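Local coordinates for molybdopterin biosynthesis moeA protein (Pyrococcus horikoshii, PDB 1WU2) that probably takes part in molybdenum cofactor biosynthesis, helping to insert molybdenum into molybdopterin, as in other proteins of the MoeA family, at residues 75-80 / 129-134; 334-339 / 376-381. One frame throughout, in Å; residues are numbered along the deposited sequence.

How the contacts relate
Contact 1 comes first along the chain: segments 75-80 and 129-134 pair after a detour of 48 residues, which contains further strands of the same mixed sheet but no helix. The chain then runs through the probable molybdopterin-binding domain before contact 2 opens in the C-terminal region, where 334-339 and 376-381 close a shorter loop of 36 residues holding strands 343-351 and 354-357 and helix 367-371. The two loops follow in series, neither nested nor crossed. The centres of the two contacts lie about 70 Å apart in an elongated chain: contact 1 joins two neighbouring strands within a six-stranded sheet, contact 2 packs a short strand pair on the larger sheet of the C-terminal region.

Contact 1: 75-80 / 129-134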
loop_
_atom_site.group_PDB
_atom_site.type_symbol
_atom_site.label_atom_id
_atom_site.label_comp_id
_atom_site.label_asym_id
_atom_site.label_seq_id
_atom_site.Cartn_x
_atom_site.Cartn_y
_atom_site.Cartn_z
ATOM N N ASN A 75 7.781 -35.782 46.168
ATOM C CA ASN A 75 9.232 -35.945 46.157
ATOM C C ASN A 75 9.900 -34.607 45.817
ATOM O O ASN A 75 10.410 -34.423 44.708
ATOM C CB ASN A 75 9.653 -37.041 45.171
ATOM C CG ASN A 75 11.147 -37.331 45.216
ATOM O OD1 ASN A 75 11.757 -37.354 46.287
ATOM N ND2 ASN A 75 11.743 -37.548 44.050
ATOM N N PRO A 76 9.882 -33.666 46.763
ATOM C CA PRO A 76 10.454 -32.336 46.529
ATOM C C PRO A 76 11.981 -32.360 46.498
ATOM O O PRO A 76 12.607 -32.725 47.495
ATOM C CB PRO A 76 9.945 -31.508 47.721
ATOM C CG PRO A 76 8.967 -32.379 48.445
ATOM C CD PRO A 76 9.326 -33.785 48.123
ATOM N N ILE A 77 12.566 -31.992 45.360
ATOM C CA ILE A 77 14.017 -31.861 45.252
ATOM C C ILE A 77 14.427 -30.564 45.944
ATOM O O ILE A 77 13.874 -29.501 45.658
ATOM C CB ILE A 77 14.480 -31.889 43.763
ATOM C CG1 ILE A 77 14.741 -33.330 43.309
ATOM C CG2 ILE A 77 15.750 -31.055 43.549
ATOM C CD1 ILE A 77 13.488 -34.140 43.081
ATOM N N GLU A 78 15.390 -30.662 46.856
ATOM C CA GLU A 78 15.893 -29.501 47.579
ATOM C C GLU A 78 17.134 -28.947 46.884
ATOM O O GLU A 78 18.024 -29.702 46.496
ATOM C CB GLU A 78 16.225 -29.878 49.025
ATOM C CG GLU A 78 16.407 -28.684 49.951
ATOM C CD GLU A 78 16.977 -29.072 51.301
ATOM O OE1 GLU A 78 18.219 -29.097 51.436
ATOM O OE2 GLU A 78 16.187 -29.347 52.230
ATOM N N LEU A 79 17.170 -27.627 46.714
ATOM C CA LEU A 79 18.356 -26.924 46.230
ATOM C C LEU A 79 18.776 -25.874 47.257
ATOM O O LEU A 79 17.985 -25.485 48.114
ATOM C CB LEU A 79 18.082 -26.259 44.877
ATOM C CG LEU A 79 17.484 -27.143 43.779
ATOM C CD1 LEU A 79 17.054 -26.293 42.594
ATOM C CD2 LEU A 79 18.469 -28.221 43.338
ATOM N N THR A 80 20.023 -25.420 47.166
ATOM C CA THR A 80 20.568 -24.442 48.101
ATOM C C THR A 80 20.889 -23.136 47.370
ATOM O O THR A 80 21.556 -23.140 46.338
ATOM C CB THR A 80 21.838 -25.000 48.787
ATOM O OG1 THR A 80 21.604 -26.342 49.241
ATOM C CG2 THR A 80 22.153 -24.232 50.066
ATOM N N ILE A 129 15.241 -23.830 48.552
ATOM C CA ILE A 129 14.039 -23.788 47.717
ATOM C C ILE A 129 13.581 -25.207 47.400
ATOM O O ILE A 129 14.374 -26.149 47.428
ATOM C CB ILE A 129 14.267 -22.984 46.409
ATOM C CG1 ILE A 129 15.490 -23.496 45.643
ATOM C CG2 ILE A 129 14.405 -21.498 46.717
ATOM C CD1 ILE A 129 15.507 -23.087 44.181
ATOM N N TYR A 130 12.294 -25.352 47.102
ATOM C CA TYR A 130 11.713 -26.661 46.831
ATOM C C TYR A 130 10.957 -26.656 45.509
ATOM O O TYR A 130 10.064 -25.838 45.291
ATOM C CB TYR A 130 10.806 -27.082 47.989
ATOM C CG TYR A 130 11.592 -27.333 49.255
ATOM C CD1 TYR A 130 11.849 -26.300 50.151
ATOM C CD2 TYR A 130 12.106 -28.593 49.538
ATOM C CE1 TYR A 130 12.585 -26.519 51.306
ATOM C CE2 TYR A 130 12.843 -28.823 50.692
ATOM C CZ TYR A 130 13.079 -27.782 51.570
ATOM O OH TYR A 130 13.810 -28.003 52.712
ATOM N N VAL A 131 11.341 -27.576 44.629
ATOM C CA VAL A 131 10.748 -27.690 43.305
ATOM C C VAL A 131 9.901 -28.966 43.245
ATOM O O VAL A 131 10.379 -30.063 43.543
ATOM C CB VAL A 131 11.827 -27.658 42.185
ATOM C CG1 VAL A 131 12.954 -28.653 42.449
ATOM C CG2 VAL A 131 11.204 -27.908 40.821
ATOM N N LEU A 132 8.638 -28.798 42.868
ATOM C CA LEU A 132 7.646 -29.869 42.912
ATOM C C LEU A 132 7.404 -30.509 41.543
ATOM O O LEU A 132 6.720 -31.529 41.448
ATOM C CB LEU A 132 6.325 -29.319 43.462
ATOM C CG LEU A 132 6.443 -28.407 44.692
ATOM C CD1 LEU A 132 5.165 -27.619 44.934
ATOM C CD2 LEU A 132 6.801 -29.222 45.925
ATOM N N ARG A 133 7.954 -29.908 40.487
ATOM C CA ARG A 133 7.766 -30.407 39.125
ATOM C C ARG A 133 9.037 -30.277 38.280
ATOM O O ARG A 133 9.850 -29.384 38.517
ATOM C CB ARG A 133 6.622 -29.648 38.447
ATOM C CG ARG A 133 5.306 -30.404 38.413
ATOM C CD ARG A 133 4.397 -30.117 39.595
ATOM N NE ARG A 133 3.403 -31.169 39.812
ATOM C CZ ARG A 133 2.331 -31.046 40.598
ATOM N NH1 ARG A 133 2.094 -29.916 41.261
ATOM N NH2 ARG A 133 1.485 -32.063 40.726
ATOM N N PRO A 134 9.209 -31.156 37.290
ATOM C CA PRO A 134 10.399 -31.109 36.431
ATOM C C PRO A 134 10.509 -29.836 35.593
ATOM O O PRO A 134 9.538 -29.407 34.966
ATOM C CB PRO A 134 10.239 -32.339 35.527
ATOM C CG PRO A 134 9.248 -33.203 36.215
ATOM C CD PRO A 134 8.318 -32.268 36.914
#
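An antiparallel strand pair in the mixed sheet of the MoeA N-terminal region joins Ile-77, Glu-78 and Leu-79 to Val-131, Tyr-130 and Ile-129. Leu-79 and Ile-129 form a hydrogen-bonded pair: Leu-79 N gives to Ile-129 O at 3.2 Å, nearly straight at 173°, and Ile-129 N returns a bond to Leu-79 O. Farther along, the pair Ile-77 and Val-131 is held more loosely, with weak bonds from Val-131 N to Ile-77 O (3.3 Å) and from Ile-77 N to Val-131 O (3.4 Å). Between them sits the non-hydrogen-bonded pair Glu-78 and Tyr-130, whose side chains run alongside each other on one face of the sheet. Glu-78 has CG anti to the backbone N (chi1 -165°), which lays that methylene 3.6 Å from Tyr-130 CE2. Beyond it the carboxylate stands almost perpendicular to the ring, 86° between planes, and OE2 accepts a weak hydrogen bond from Tyr-130 OH at 2.8 Å. This weak bond links the hydroxyl to the partner strand and probably helps to limit the swing of the ring. Pro-76 CB lies 4.1 Å from Tyr-130 CD2 at the other end of the same ring.

The opposite face is apolar. Ile-77 and Val-131 point the same way side by side, CB and CG2 of the isoleucine both meeting Val-131 CG1, while Leu-79 and Ile-129 cross obliquely, CD1 against CD1 at 3.9 Å. On this apolar face Leu-79 and Ile-129 continue onto Ile-63 and Tyr-61 of strand 60-63, and Val-131 touches Thr-68. In the sheet, strand 77-84 lies between 99-103 and 128-131, with Thr-80 bonded through its backbone to Gly-98; beyond 128-131 comes the outermost strand, 123-125.

Contact 2: 334-339 / 376-381; sequences DDIPSQ and LEIPED
Ile-378, on strand 374-378, presses its side chain against Ile-336 and Ser-338, and its branches divide the work. From CB, which points toward the other segment, CG2 goes to the serine, 3.8 Å from Ser-338 OG and 4.1 Å from its CB. The other branch starts at CG1, anti to the carbonyl carbon (chi1 -53°), and extends to CD1 with chi2 171°. That terminal methyl meets two partners, 3.4 Å from Ser-338 OG and 3.7 Å from Ile-336 CG2, where the two isoleucine side chains meet at a slant. Ile-336 sends its longer branch elsewhere: its CD1 meets Leu-376 CD2 tip to tip at 3.4 Å, closer than usual for two methyl carbons and so a tight spot in the packing.

The backbones stay apart, Ser-338 CA and Ile-378 CA being 7.7 Å from each other, so the segments meet mainly through side chains. Each finds its backbone partners elsewhere: Ile-336 and Ser-338 bond to Tyr-385 and Glu-383, whereas Leu-376 and Ile-378 bond to Ile-346 and Glu-344. The short strand pair 336-337 and 384-385 is thereby laid against the larger sheet of the C-terminal region. Tyr-385 also touches both Leu-376 and Ile-378.

An alanine in place of Ile-378 would probably leave Ile-336 CG2 and the serine hydroxyl without their methyl neighbours and open a gap between the two beta layers. Ser-338 OG turns back to Ile-336 O through a weak hydrogen bond of 3.3 Å, which gives the hydroxyl a polar partner although methyls of Ile-378 lie against it. The contact is therefore apolar in character: methyl groups supply the fit, and the single polar side-chain atom within it bonds along its own segment instead of across.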
loop_
_atom_site.group_PDB
_atom_site.type_symbol
_atom_site.label_atom_id
_atom_site.label_comp_id
_atom_site.label_asym_id
_atom_site.label_seq_id
_atom_site.Cartn_x
_atom_site.Cartn_y
_atom_site.Cartn_z
ATOM N N ASP A 334 -21.074 -10.438 -10.041
ATOM C CA ASP A 334 -21.758 -10.363 -11.333
ATOM C C ASP A 334 -21.073 -11.217 -12.392
ATOM O O ASP A 334 -19.913 -11.593 -12.244
ATOM C CB ASP A 334 -21.810 -8.909 -11.820
ATOM C CG ASP A 334 -22.145 -7.925 -10.708
ATOM O OD1 ASP A 334 -23.270 -7.993 -10.167
ATOM O OD2 ASP A 334 -21.344 -7.052 -10.311
ATOM N N ASP A 335 -21.802 -11.510 -13.465
ATOM C CA ASP A 335 -21.244 -12.216 -14.613
ATOM C C ASP A 335 -20.333 -11.267 -15.390
ATOM O O ASP A 335 -20.663 -10.092 -15.566
ATOM C CB ASP A 335 -22.356 -12.718 -15.548
ATOM C CG ASP A 335 -23.329 -13.670 -14.864
ATOM O OD1 ASP A 335 -24.540 -13.610 -15.171
ATOM O OD2 ASP A 335 -22.985 -14.509 -14.014
ATOM N N ILE A 336 -19.190 -11.778 -15.840
ATOM C CA ILE A 336 -18.304 -11.048 -16.744
ATOM C C ILE A 336 -18.158 -11.833 -18.044
ATOM O O ILE A 336 -17.292 -12.701 -18.140
ATOM C CB ILE A 336 -16.898 -10.824 -16.122
ATOM C CG1 ILE A 336 -17.000 -10.327 -14.682
ATOM C CG2 ILE A 336 -16.106 -9.812 -16.961
ATOM C CD1 ILE A 336 -15.691 -10.391 -13.923
ATOM N N PRO A 337 -18.992 -11.550 -19.042
ATOM C CA PRO A 337 -18.773 -12.120 -20.375
ATOM C C PRO A 337 -17.480 -11.569 -20.973
ATOM O O PRO A 337 -17.145 -10.409 -20.738
ATOM C CB PRO A 337 -20.007 -11.674 -21.172
ATOM C CG PRO A 337 -20.588 -10.536 -20.419
ATOM C CD PRO A 337 -20.192 -10.695 -18.991
ATOM N N SER A 338 -16.760 -12.401 -21.715
ATOM C CA SER A 338 -15.422 -12.056 -22.186
ATOM C C SER A 338 -15.170 -12.538 -23.610
ATOM O O SER A 338 -15.563 -13.643 -23.991
ATOM C CB SER A 338 -14.359 -12.653 -21.261
ATOM O OG SER A 338 -14.582 -12.282 -19.912
ATOM N N GLN A 339 -14.499 -11.692 -24.382
ATOM C CA GLN A 339 -14.110 -12.013 -25.744
ATOM C C GLN A 339 -12.940 -12.984 -25.732
ATOM O O GLN A 339 -11.964 -12.780 -25.003
ATOM C CB GLN A 339 -13.709 -10.733 -26.480
ATOM C CG GLN A 339 -13.813 -10.813 -27.988
ATOM C CD GLN A 339 -13.399 -9.518 -28.665
ATOM O OE1 GLN A 339 -13.518 -8.439 -28.082
ATOM N NE2 GLN A 339 -12.924 -9.621 -29.900
ATOM N N LEU A 376 -9.186 -7.580 -12.045
ATOM C CA LEU A 376 -9.221 -8.994 -12.351
ATOM C C LEU A 376 -8.709 -9.170 -13.773
ATOM O O LEU A 376 -9.040 -8.388 -14.656
ATOM C CB LEU A 376 -10.661 -9.503 -12.238
ATOM C CG LEU A 376 -10.990 -10.845 -12.892
ATOM C CD1 LEU A 376 -10.272 -11.967 -12.179
ATOM C CD2 LEU A 376 -12.486 -11.068 -12.882
ATOM N N GLU A 377 -7.911 -10.204 -13.993
ATOM C CA GLU A 377 -7.405 -10.514 -15.320
ATOM C C GLU A 377 -8.049 -11.801 -15.820
ATOM O O GLU A 377 -8.024 -12.821 -15.133
ATOM C CB GLU A 377 -5.889 -10.655 -15.288
ATOM C CG GLU A 377 -5.162 -9.344 -15.024
ATOM C CD GLU A 377 -3.746 -9.560 -14.535
ATOM O OE1 GLU A 377 -2.857 -9.839 -15.371
ATOM O OE2 GLU A 377 -3.524 -9.464 -13.311
ATOM N N ILE A 378 -8.635 -11.734 -17.011
ATOM C CA ILE A 378 -9.252 -12.883 -17.659
ATOM C C ILE A 378 -8.430 -13.220 -18.902
ATOM O O ILE A 378 -8.396 -12.429 -19.843
ATOM C CB ILE A 378 -10.713 -12.562 -18.042
ATOM C CG1 ILE A 378 -11.485 -12.054 -16.817
ATOM C CG2 ILE A 378 -11.392 -13.796 -18.641
ATOM C CD1 ILE A 378 -12.871 -11.518 -17.124
ATOM N N PRO A 379 -7.755 -14.372 -18.912
ATOM C CA PRO A 379 -6.976 -14.796 -20.085
ATOM C C PRO A 379 -7.793 -14.927 -21.374
ATOM O O PRO A 379 -9.028 -14.912 -21.358
ATOM C CB PRO A 379 -6.421 -16.164 -19.672
ATOM C CG PRO A 379 -6.475 -16.181 -18.190
ATOM C CD PRO A 379 -7.653 -15.343 -17.807
ATOM N N GLU A 380 -7.070 -15.081 -22.481
ATOM C CA GLU A 380 -7.645 -15.091 -23.825
ATOM C C GLU A 380 -8.515 -16.313 -24.080
ATOM O O GLU A 380 -9.500 -16.233 -24.808
ATOM C CB GLU A 380 -6.531 -15.064 -24.869
ATOM C CG GLU A 380 -5.711 -13.784 -24.873
ATOM C CD GLU A 380 -4.378 -13.903 -24.150
ATOM O OE1 GLU A 380 -4.238 -14.752 -23.242
ATOM O OE2 GLU A 380 -3.455 -13.132 -24.483
ATOM N N ASP A 381 -8.144 -17.439 -23.477
ATOM C CA ASP A 381 -8.854 -18.707 -23.675
ATOM C C ASP A 381 -10.093 -18.887 -22.781
ATOM O O ASP A 381 -10.616 -19.997 -22.663
ATOM C CB ASP A 381 -7.885 -19.885 -23.488
ATOM C CG ASP A 381 -7.345 -19.997 -22.071
ATOM O OD1 ASP A 381 -7.535 -19.062 -21.263
ATOM O OD2 ASP A 381 -6.705 -20.992 -21.673
#